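Local coordinates for hypothetical protein SPy1581 (Streptococcus pyogenes, PDB 1YHF) that is of unknown function but belongs to the cupin superfamily, folding as a small, single-domain beta-barrel protein, at residues A[43-48]-A[106-111]. Sequence-based numbering, arbitrary orientation.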
# COMPACT_ATOMS: atom_id res chain seq x y z
N THR A 43 5.52 1.31 1.02
CA THR A 43 5.04 2.28 0.06
C THR A 43 3.73 2.90 0.56
O THR A 43 2.87 2.20 1.07
CB THR A 43 4.79 1.65 -1.34
OG1 THR A 43 5.89 0.83 -1.73
CG2 THR A 43 4.61 2.75 -2.38
N VAL A 44 3.60 4.22 0.42
CA VAL A 44 2.30 4.88 0.61
C VAL A 44 1.70 5.10 -0.79
O VAL A 44 2.37 5.57 -1.68
CB VAL A 44 2.45 6.22 1.34
CG1 VAL A 44 1.03 6.76 1.71
CG2 VAL A 44 3.27 6.02 2.60
N PHE A 45 0.44 4.73 -0.96
CA PHE A 45 -0.25 4.82 -2.25
C PHE A 45 -1.47 5.71 -2.15
O PHE A 45 -2.07 5.83 -1.08
CB PHE A 45 -0.78 3.45 -2.66
CG PHE A 45 0.23 2.54 -3.30
CD1 PHE A 45 0.52 2.67 -4.66
CD2 PHE A 45 0.84 1.54 -2.56
CE1 PHE A 45 1.43 1.80 -5.28
CE2 PHE A 45 1.77 0.68 -3.17
CZ PHE A 45 2.06 0.81 -4.54
N SER A 46 -1.86 6.32 -3.26
CA SER A 46 -3.23 6.79 -3.40
C SER A 46 -3.74 6.28 -4.75
O SER A 46 -3.02 6.32 -5.72
CB SER A 46 -3.29 8.31 -3.35
OG SER A 46 -2.82 8.88 -4.56
N LEU A 47 -4.99 5.83 -4.79
CA LEU A 47 -5.64 5.51 -6.06
C LEU A 47 -6.92 6.29 -6.13
O LEU A 47 -7.68 6.29 -5.16
CB LEU A 47 -5.97 4.02 -6.13
CG LEU A 47 -4.87 2.97 -6.38
CD1 LEU A 47 -3.86 2.84 -5.23
CD2 LEU A 47 -5.52 1.62 -6.67
N ASP A 48 -7.19 6.95 -7.25
CA ASP A 48 -8.51 7.54 -7.47
C ASP A 48 -9.53 6.43 -7.65
O ASP A 48 -9.19 5.29 -8.00
CB ASP A 48 -8.53 8.46 -8.69
CG ASP A 48 -9.74 9.42 -8.71
OD1 ASP A 48 -10.37 9.62 -7.64
OD2 ASP A 48 -10.06 9.96 -9.80
N MSE A 106 -3.44 4.14 1.14
CA MSE A 106 -3.01 3.00 1.94
C MSE A 106 -1.52 3.00 2.27
O MSE A 106 -0.70 3.57 1.53
CB MSE A 106 -3.32 1.68 1.22
CG MSE A 106 -2.66 1.51 -0.11
SE MSE A 106 -2.72 -0.41 -0.63
CE MSE A 106 -2.25 -0.19 -2.45
N LEU A 107 -1.19 2.37 3.39
CA LEU A 107 0.18 2.04 3.68
C LEU A 107 0.32 0.56 3.34
O LEU A 107 -0.48 -0.26 3.79
CB LEU A 107 0.53 2.31 5.15
CG LEU A 107 1.92 1.83 5.58
CD1 LEU A 107 3.08 2.60 4.90
CD2 LEU A 107 2.03 1.94 7.09
N LEU A 108 1.32 0.23 2.54
CA LEU A 108 1.59 -1.13 2.12
C LEU A 108 2.97 -1.55 2.61
O LEU A 108 3.98 -0.96 2.25
CB LEU A 108 1.47 -1.23 0.58
CG LEU A 108 1.88 -2.58 -0.02
CD1 LEU A 108 0.84 -3.64 0.34
CD2 LEU A 108 2.07 -2.49 -1.56
N VAL A 109 3.01 -2.58 3.46
CA VAL A 109 4.25 -3.07 4.01
C VAL A 109 4.40 -4.53 3.52
O VAL A 109 3.60 -5.39 3.86
CB VAL A 109 4.29 -2.96 5.55
CG1 VAL A 109 5.57 -3.55 6.09
CG2 VAL A 109 4.14 -1.49 6.00
N VAL A 110 5.41 -4.76 2.69
CA VAL A 110 5.62 -6.10 2.14
C VAL A 110 6.88 -6.74 2.70
O VAL A 110 8.02 -6.33 2.37
CB VAL A 110 5.66 -6.11 0.57
CG1 VAL A 110 5.78 -7.56 0.03
CG2 VAL A 110 4.45 -5.39 -0.02
N VAL A 111 6.67 -7.78 3.52
CA VAL A 111 7.75 -8.40 4.23
C VAL A 111 8.13 -9.71 3.53
O VAL A 111 7.37 -10.67 3.51
CB VAL A 111 7.42 -8.58 5.74
CG1 VAL A 111 8.64 -9.15 6.47
CG2 VAL A 111 7.01 -7.19 6.37
O HOH W 1 5.53 -1.66 -0.48
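Two neighbouring antiparallel strands of the cupin beta-barrel, 40-47 and 104-111, meet here in the middle of the five-stranded sheet, and the pairing illustrates how strands far apart in sequence become neighbours within one sheet. T43 faces L108 and F45 faces M106 as hydrogen-bonded pairs, with V44 and L107 forming the non-hydrogen-bonded pair between them. The four backbone bonds are not equivalent. F45 N reaches M106 O at 3.0 Å, lying in the carbonyl plane, and L108 N meets T43 O at 2.9 Å, nearly along the C=O axis; M106 N, by contrast, approaches F45 O from above the carbonyl plane.

On the face bearing T43, F45, M106 and L108, selenomethionine M106 has CG wedged between its own backbone N and carbonyl carbon (chi1 61°) and then runs extended alongside F45. Its methyl CE lies 3.5 Å from F45 CD2, oblique to the ring, while SE, 5.5 Å from the ring centroid, makes the Met-aromatic contact. L108, with CG anti to its backbone N (chi1 174°), brings CD2 to within 3.6 Å of F45 CE2. M106 also packs against L98 on strand 96-100 of the second sheet, so this face looks into the barrel interior. Across the strands, V44 CG2 and L107 CD1 touch more loosely on the other face. At the T43 end, a water bonded to T43 OG1 donates to L108 O, which already accepts the bond from T43 N.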